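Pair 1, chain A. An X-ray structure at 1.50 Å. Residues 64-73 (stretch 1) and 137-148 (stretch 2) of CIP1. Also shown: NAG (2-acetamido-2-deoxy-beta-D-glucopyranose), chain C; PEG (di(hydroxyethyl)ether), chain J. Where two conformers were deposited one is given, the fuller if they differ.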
# COMPACT_ATOMS: atom_id res chain seq x y z
N THR A 64 2.57 3.03 -17.75
CA THR A 64 1.18 2.96 -18.15
C THR A 64 0.90 1.51 -18.51
O THR A 64 1.82 0.79 -18.92
CB THR A 64 0.87 3.89 -19.35
OG1 THR A 64 1.70 3.53 -20.45
CG2 THR A 64 1.12 5.35 -18.99
N GLY A 65 -0.34 1.08 -18.34
CA GLY A 65 -0.69 -0.32 -18.58
C GLY A 65 -0.52 -1.13 -17.30
O GLY A 65 -0.73 -0.61 -16.20
N ASP A 66 -0.13 -2.40 -17.45
CA ASP A 66 0.09 -3.28 -16.30
C ASP A 66 1.15 -2.71 -15.38
O ASP A 66 2.22 -2.28 -15.83
CB ASP A 66 0.53 -4.67 -16.73
CG ASP A 66 -0.59 -5.46 -17.37
OD1 ASP A 66 -1.50 -5.93 -16.64
OD2 ASP A 66 -0.54 -5.63 -18.60
N VAL A 67 0.86 -2.73 -14.09
CA VAL A 67 1.86 -2.33 -13.12
C VAL A 67 1.98 -3.32 -11.98
O VAL A 67 1.01 -3.83 -11.44
CB VAL A 67 1.64 -0.88 -12.62
CG1 VAL A 67 0.31 -0.75 -11.92
CG2 VAL A 67 2.79 -0.44 -11.70
N TYR A 68 3.23 -3.65 -11.68
CA TYR A 68 3.57 -4.54 -10.57
C TYR A 68 4.37 -3.72 -9.58
O TYR A 68 5.32 -3.01 -9.95
CB TYR A 68 4.40 -5.74 -11.03
CG TYR A 68 3.63 -6.75 -11.83
CD1 TYR A 68 3.43 -6.58 -13.20
CD2 TYR A 68 3.10 -7.90 -11.22
CE1 TYR A 68 2.73 -7.51 -13.95
CE2 TYR A 68 2.41 -8.86 -11.98
CZ TYR A 68 2.22 -8.64 -13.34
OH TYR A 68 1.54 -9.55 -14.12
N VAL A 69 3.96 -3.80 -8.32
CA VAL A 69 4.68 -3.13 -7.24
C VAL A 69 5.13 -4.15 -6.22
O VAL A 69 4.34 -5.03 -5.85
CB VAL A 69 3.80 -2.08 -6.54
CG1 VAL A 69 4.56 -1.37 -5.40
CG2 VAL A 69 3.25 -1.07 -7.54
N ARG A 70 6.38 -4.09 -5.78
CA ARG A 70 6.86 -4.98 -4.75
C ARG A 70 7.58 -4.13 -3.71
O ARG A 70 8.40 -3.27 -4.04
CB ARG A 70 7.80 -6.04 -5.34
CG ARG A 70 8.17 -7.19 -4.44
CD ARG A 70 9.26 -6.90 -3.44
NE ARG A 70 10.44 -6.21 -3.96
CZ ARG A 70 11.52 -6.79 -4.47
NH1 ARG A 70 11.61 -8.12 -4.58
NH2 ARG A 70 12.53 -6.03 -4.88
N ALA A 71 7.26 -4.34 -2.44
CA ALA A 71 8.01 -3.73 -1.37
C ALA A 71 8.16 -4.71 -0.22
O ALA A 71 7.21 -5.44 0.13
CB ALA A 71 7.35 -2.44 -0.88
N TRP A 72 9.32 -4.69 0.39
CA TRP A 72 9.50 -5.38 1.67
C TRP A 72 9.13 -4.41 2.77
O TRP A 72 9.67 -3.31 2.84
CB TRP A 72 10.93 -5.89 1.78
CG TRP A 72 11.20 -7.13 0.94
CD1 TRP A 72 11.55 -7.19 -0.40
CD2 TRP A 72 11.15 -8.49 1.39
NE1 TRP A 72 11.75 -8.50 -0.79
CE2 TRP A 72 11.51 -9.32 0.28
CE3 TRP A 72 10.87 -9.09 2.62
CZ2 TRP A 72 11.58 -10.71 0.39
CZ3 TRP A 72 10.93 -10.47 2.72
CH2 TRP A 72 11.28 -11.27 1.61
N ILE A 73 8.17 -4.82 3.60
CA ILE A 73 7.51 -3.93 4.56
C ILE A 73 7.61 -4.49 5.96
O ILE A 73 7.29 -5.67 6.19
CB ILE A 73 6.02 -3.69 4.20
CG1 ILE A 73 5.90 -3.10 2.79
CG2 ILE A 73 5.33 -2.78 5.25
CD1 ILE A 73 4.44 -2.87 2.36
N ALA A 137 9.12 -7.82 11.45
CA ALA A 137 10.00 -8.43 10.46
C ALA A 137 9.55 -8.00 9.08
O ALA A 137 8.37 -7.77 8.84
CB ALA A 137 9.98 -9.96 10.57
N PHE A 138 10.50 -7.89 8.16
CA PHE A 138 10.13 -7.49 6.80
C PHE A 138 9.38 -8.61 6.08
O PHE A 138 9.80 -9.78 6.08
CB PHE A 138 11.36 -7.08 5.98
CG PHE A 138 11.87 -5.70 6.31
CD1 PHE A 138 12.80 -5.51 7.33
CD2 PHE A 138 11.41 -4.59 5.60
CE1 PHE A 138 13.27 -4.23 7.64
CE2 PHE A 138 11.85 -3.31 5.90
CZ PHE A 138 12.81 -3.12 6.93
N GLN A 139 8.27 -8.20 5.48
CA GLN A 139 7.36 -9.09 4.74
C GLN A 139 7.42 -8.69 3.27
O GLN A 139 7.45 -7.51 2.96
CB GLN A 139 5.91 -8.88 5.19
CG GLN A 139 5.69 -8.85 6.70
CD GLN A 139 5.94 -10.18 7.33
OE1 GLN A 139 5.42 -11.19 6.87
NE2 GLN A 139 6.76 -10.20 8.38
N CYS A 140 7.34 -9.65 2.36
CA CYS A 140 7.36 -9.30 0.94
C CYS A 140 5.96 -9.07 0.42
O CYS A 140 5.19 -10.00 0.27
CB CYS A 140 8.05 -10.40 0.15
SG CYS A 140 8.23 -9.95 -1.61
N PHE A 141 5.63 -7.83 0.14
CA PHE A 141 4.29 -7.47 -0.30
C PHE A 141 4.35 -7.08 -1.77
O PHE A 141 5.14 -6.23 -2.17
CB PHE A 141 3.75 -6.28 0.53
CG PHE A 141 2.31 -5.93 0.22
CD1 PHE A 141 1.27 -6.83 0.49
CD2 PHE A 141 1.98 -4.69 -0.33
CE1 PHE A 141 -0.06 -6.48 0.23
CE2 PHE A 141 0.65 -4.35 -0.61
CZ PHE A 141 -0.37 -5.25 -0.34
N GLU A 142 3.51 -7.72 -2.57
CA GLU A 142 3.44 -7.39 -3.98
C GLU A 142 2.00 -7.29 -4.47
O GLU A 142 1.09 -7.96 -3.97
CB GLU A 142 4.27 -8.35 -4.86
CG GLU A 142 4.19 -8.00 -6.36
CD GLU A 142 5.24 -8.63 -7.24
OE1 GLU A 142 5.82 -9.66 -6.84
OE2 GLU A 142 5.46 -8.09 -8.34
N TYR A 143 1.80 -6.42 -5.45
CA TYR A 143 0.51 -6.35 -6.12
C TYR A 143 0.65 -6.03 -7.59
O TYR A 143 1.69 -5.53 -8.05
CB TYR A 143 -0.48 -5.41 -5.42
CG TYR A 143 -0.05 -3.97 -5.30
CD1 TYR A 143 0.79 -3.56 -4.25
CD2 TYR A 143 -0.50 -3.01 -6.20
CE1 TYR A 143 1.19 -2.25 -4.12
CE2 TYR A 143 -0.10 -1.68 -6.08
CZ TYR A 143 0.73 -1.31 -5.03
OH TYR A 143 1.14 -0.01 -4.88
N HIS A 144 -0.41 -6.37 -8.31
CA HIS A 144 -0.49 -6.17 -9.75
C HIS A 144 -1.80 -5.48 -10.07
O HIS A 144 -2.87 -5.94 -9.67
CB HIS A 144 -0.47 -7.54 -10.43
CG HIS A 144 -0.78 -7.50 -11.90
ND1 HIS A 144 -1.58 -8.44 -12.51
CD2 HIS A 144 -0.40 -6.64 -12.86
CE1 HIS A 144 -1.67 -8.16 -13.80
NE2 HIS A 144 -0.96 -7.07 -14.04
N LEU A 145 -1.72 -4.35 -10.77
CA LEU A 145 -2.89 -3.67 -11.31
C LEU A 145 -2.89 -3.91 -12.81
O LEU A 145 -1.94 -3.54 -13.50
CB LEU A 145 -2.83 -2.16 -11.01
CG LEU A 145 -2.61 -1.75 -9.54
CD1 LEU A 145 -2.58 -0.23 -9.40
CD2 LEU A 145 -3.67 -2.34 -8.61
N GLY A 146 -3.93 -4.56 -13.32
CA GLY A 146 -4.01 -4.89 -14.73
C GLY A 146 -4.76 -3.83 -15.51
O GLY A 146 -5.05 -2.76 -14.99
N THR A 147 -5.06 -4.14 -16.77
CA THR A 147 -5.74 -3.19 -17.63
C THR A 147 -7.22 -3.53 -17.85
O THR A 147 -7.95 -2.75 -18.46
CB THR A 147 -5.06 -3.09 -19.02
OG1 THR A 147 -5.07 -4.39 -19.64
CG2 THR A 147 -3.60 -2.59 -18.89
N ASP A 148 -7.65 -4.68 -17.35
CA ASP A 148 -9.02 -5.15 -17.58
C ASP A 148 -9.88 -5.24 -16.30
O ASP A 148 -10.99 -5.77 -16.34
CB ASP A 148 -8.99 -6.51 -18.29
CG ASP A 148 -8.18 -7.55 -17.55
OD1 ASP A 148 -7.83 -7.32 -16.36
OD2 ASP A 148 -7.87 -8.60 -18.12
C1 NAG C . 6.53 -13.50 5.84
C2 NAG C . 5.73 -14.10 7.00
C3 NAG C . 6.18 -13.51 8.33
C4 NAG C . 7.70 -13.42 8.46
C5 NAG C . 8.35 -12.86 7.19
C6 NAG C . 9.88 -12.84 7.23
C7 NAG C . 3.39 -14.72 7.06
C8 NAG C . 1.97 -14.30 6.87
N2 NAG C . 4.32 -13.79 6.84
O3 NAG C . 5.63 -14.21 9.43
O4 NAG C . 7.94 -12.60 9.58
O5 NAG C . 7.91 -13.66 6.10
O6 NAG C . 10.43 -12.13 6.13
O7 NAG C . 3.66 -15.86 7.40
C1 PEG J . 14.48 -7.63 10.42
O1 PEG J . 14.05 -6.29 10.54
C2 PEG J . 13.28 -8.48 10.05
O2 PEG J . 13.33 -8.84 8.67
O HOH W 1 -2.83 -0.80 -14.79
O HOH W 2 -4.19 -6.83 -17.41
O HOH W 3 -3.00 -6.29 -20.00

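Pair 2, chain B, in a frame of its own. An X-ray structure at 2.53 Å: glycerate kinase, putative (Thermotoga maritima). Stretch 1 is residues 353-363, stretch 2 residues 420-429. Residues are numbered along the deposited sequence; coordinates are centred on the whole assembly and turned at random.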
# COMPACT_ATOMS: atom_id res chain seq x y z
N GLU B 353 16.07 28.72 10.68
CA GLU B 353 14.79 29.06 11.29
C GLU B 353 13.68 28.74 10.32
O GLU B 353 13.88 28.79 9.12
CB GLU B 353 14.69 30.57 11.55
CG GLU B 353 15.62 31.21 12.59
CD GLU B 353 15.40 32.74 12.65
OE1 GLU B 353 14.44 33.23 11.99
OE2 GLU B 353 16.17 33.45 13.35
N GLY B 354 12.50 28.42 10.86
CA GLY B 354 11.26 28.49 10.11
C GLY B 354 10.93 27.30 9.24
O GLY B 354 10.07 27.42 8.35
N VAL B 355 11.58 26.17 9.48
CA VAL B 355 11.39 24.99 8.64
C VAL B 355 10.94 23.78 9.44
O VAL B 355 11.51 23.46 10.48
CB VAL B 355 12.65 24.64 7.83
CG1 VAL B 355 12.91 25.73 6.80
CG2 VAL B 355 13.87 24.44 8.73
N ILE B 356 9.90 23.11 8.94
CA ILE B 356 9.45 21.85 9.51
C ILE B 356 9.32 20.82 8.41
O ILE B 356 8.74 21.11 7.37
CB ILE B 356 8.12 22.01 10.28
CG1 ILE B 356 8.37 22.74 11.61
CG2 ILE B 356 7.45 20.66 10.57
N LEU B 357 9.88 19.63 8.61
CA LEU B 357 9.60 18.51 7.71
C LEU B 357 9.03 17.34 8.49
O LEU B 357 9.54 16.96 9.55
CB LEU B 357 10.83 18.05 6.93
CG LEU B 357 10.55 16.81 6.08
CD1 LEU B 357 11.42 16.79 4.87
CD2 LEU B 357 10.73 15.50 6.85
N CYS B 358 7.98 16.75 7.91
CA CYS B 358 7.27 15.67 8.53
C CYS B 358 7.05 14.57 7.53
O CYS B 358 6.44 14.81 6.50
CB CYS B 358 5.91 16.15 8.97
SG CYS B 358 4.93 14.82 9.71
N SER B 359 7.57 13.39 7.80
CA SER B 359 7.46 12.25 6.90
C SER B 359 6.66 11.17 7.59
O SER B 359 6.78 11.01 8.80
CB SER B 359 8.85 11.72 6.60
OG SER B 359 9.43 11.12 7.75
N ALA B 360 5.85 10.41 6.84
CA ALA B 360 5.00 9.41 7.49
C ALA B 360 4.61 8.24 6.61
O ALA B 360 4.14 8.41 5.51
CB ALA B 360 3.73 10.07 8.03
N GLY B 361 4.79 7.03 7.13
CA GLY B 361 4.20 5.87 6.51
C GLY B 361 2.73 5.87 6.84
O GLY B 361 2.39 5.87 8.00
N THR B 362 1.86 5.86 5.81
CA THR B 362 0.40 5.87 5.99
C THR B 362 -0.17 4.63 6.71
O THR B 362 -1.31 4.65 7.14
CB THR B 362 -0.34 6.08 4.61
OG1 THR B 362 0.06 5.08 3.67
CG2 THR B 362 -0.09 7.51 4.03
N ASP B 363 0.62 3.56 6.77
CA ASP B 363 0.49 2.47 7.75
C ASP B 363 0.24 2.99 9.16
O ASP B 363 -0.64 2.53 9.87
CB ASP B 363 1.84 1.75 7.91
CG ASP B 363 1.99 0.57 7.06
OD1 ASP B 363 1.04 -0.23 6.99
OD2 ASP B 363 3.10 0.41 6.50
N VAL B 420 -1.17 3.36 1.88
CA VAL B 420 -0.97 3.86 0.53
C VAL B 420 0.40 4.49 0.41
O VAL B 420 0.56 5.51 -0.24
CB VAL B 420 -2.07 4.87 0.10
CG1 VAL B 420 -3.44 4.24 0.19
CG2 VAL B 420 -2.00 6.16 0.92
N ASN B 421 1.38 3.85 1.04
CA ASN B 421 2.79 4.26 1.01
C ASN B 421 3.05 5.56 1.81
O ASN B 421 2.52 5.72 2.90
CB ASN B 421 3.32 4.25 -0.43
CG ASN B 421 3.25 2.86 -1.06
OD1 ASN B 421 2.62 2.65 -2.12
ND2 ASN B 421 3.92 1.89 -0.40
N ASP B 422 3.88 6.47 1.29
CA ASP B 422 4.48 7.53 2.12
C ASP B 422 3.96 8.94 1.78
O ASP B 422 3.76 9.28 0.61
CB ASP B 422 6.02 7.45 2.01
CG ASP B 422 6.58 6.07 2.45
OD1 ASP B 422 5.87 5.34 3.18
OD2 ASP B 422 7.73 5.73 2.08
N LEU B 423 3.75 9.75 2.82
CA LEU B 423 3.48 11.18 2.65
C LEU B 423 4.61 11.99 3.33
O LEU B 423 4.94 11.71 4.49
CB LEU B 423 2.12 11.56 3.27
CG LEU B 423 1.77 13.06 3.33
CD1 LEU B 423 1.76 13.63 1.93
CD2 LEU B 423 0.46 13.32 4.01
N ILE B 424 5.18 12.95 2.61
CA ILE B 424 6.15 13.86 3.18
C ILE B 424 5.66 15.28 2.97
O ILE B 424 5.24 15.63 1.88
CB ILE B 424 7.53 13.76 2.53
CG1 ILE B 424 8.10 12.34 2.67
CG2 ILE B 424 8.48 14.80 3.16
CD1 ILE B 424 7.80 11.42 1.53
N ILE B 425 5.75 16.10 4.01
CA ILE B 425 5.33 17.51 3.97
C ILE B 425 6.46 18.42 4.53
O ILE B 425 7.02 18.15 5.60
CB ILE B 425 4.07 17.71 4.79
CG1 ILE B 425 2.92 16.91 4.17
CG2 ILE B 425 3.68 19.17 4.86
N GLY B 426 6.78 19.47 3.80
CA GLY B 426 7.74 20.45 4.25
C GLY B 426 7.13 21.85 4.30
O GLY B 426 6.59 22.32 3.31
N LEU B 427 7.25 22.52 5.45
CA LEU B 427 6.69 23.85 5.65
C LEU B 427 7.80 24.87 5.84
O LEU B 427 8.77 24.61 6.54
CB LEU B 427 5.78 23.88 6.88
CG LEU B 427 4.57 22.95 6.91
CD1 LEU B 427 3.70 23.26 8.13
CD2 LEU B 427 3.76 23.08 5.64
N ILE B 428 7.65 26.03 5.21
CA ILE B 428 8.62 27.09 5.32
C ILE B 428 7.90 28.42 5.61
O ILE B 428 6.94 28.76 4.92
CB ILE B 428 9.48 27.25 4.02
CG1 ILE B 428 10.03 25.89 3.52
CG2 ILE B 428 10.65 28.19 4.29
CD1 ILE B 428 9.10 25.14 2.51
N VAL B 429 8.39 29.17 6.61
CA VAL B 429 7.87 30.52 6.88
C VAL B 429 8.97 31.55 7.19
O VAL B 429 10.15 31.21 7.24
CB VAL B 429 6.85 30.51 8.04
CG1 VAL B 429 5.70 29.58 7.70
CG2 VAL B 429 7.51 30.12 9.37

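The sharpest difference lies at Tyr68(A) and His144(A), whose counterparts in pair 2 are Leu357(B) and Gly426(B). In pair 1 two rings fill this cross-strand site. They form an offset stack, with centroids 4.0 Å apart and planes at 5°. In pair 2 one partner has no side chain, so nothing can stack. Leu357(B) instead reaches the next residue on that face, with its CD1 3.9 Å from Ile424(B) CG2.

The backbones are nearly the same. Both pairs are two antiparallel strands, and 14 central residues superpose with an RMSD of 0.3 Å. The strand directions differ by 155° in pair 1 and 172° in pair 2. Three hydrogen-bonded pairs match: Val67(A) with Leu145(A) and Ile356(B) with Leu427(B); Val69(A) with Tyr143(A) and Cys358(B) with Ile425(B); Ala71(A) with Phe141(A) and Ala360(B) with Leu423(B). Each is closed by two N-H to O bonds. Between them, at the non-hydrogen-bonded pairs, the strands also make CA-H...O contacts.

The face carrying these three pairs is mostly apolar in both. Val67(A) CG1 lies 3.6 Å from Leu145(A) CB. Val69(A) CB sits over the ring of Tyr143(A), 3.8 Å from its centroid. Cys358(B) and Ile425(B) occupy those last two positions without an aromatic ring.

The other face diverges more. The stacked His144(A) also donates from NE2 to Asp66(A) OD1 at 2.9 Å, so its ring serves both neighbours. Val355(B) matches Asp66(A) and makes an apolar contact instead: its CG1 is 4.2 Å from Ile428(B) CG2. Ile428(B) matches Gly146(A). Further along, Cys140(A) CB lies 3.5 Å from the centroid of the six-membered ring of Trp72(A), over its face. Here pair 2 has Gly361(B) and Asp422(B). Neither residue has a ring, and Gly361(B) CA lies 3.8 Å from Asp422(B) OD1.

The ends match less closely in detail. Ile73(A) is bonded to Gln139(A) through both backbone directions, and its CD1 packs 3.9 Å from Phe141(A) CB. Its counterpart Thr362(B) keeps one of these backbone bonds, from its N to Asn421(B) O at 3.0 Å. Its hydroxyl adds two more: OG1 donates to Asn421(B) O at 2.7 Å and accepts from Val420(B) N at 2.8 Å.

Pair 1 buries 1055 Å² and pair 2 buries 692 Å². Pair 1 has the larger residues at several positions, such as Trp72(A) against Gly361(B), though CD1 of Ile356(B) and of Ile425(B) is not modelled.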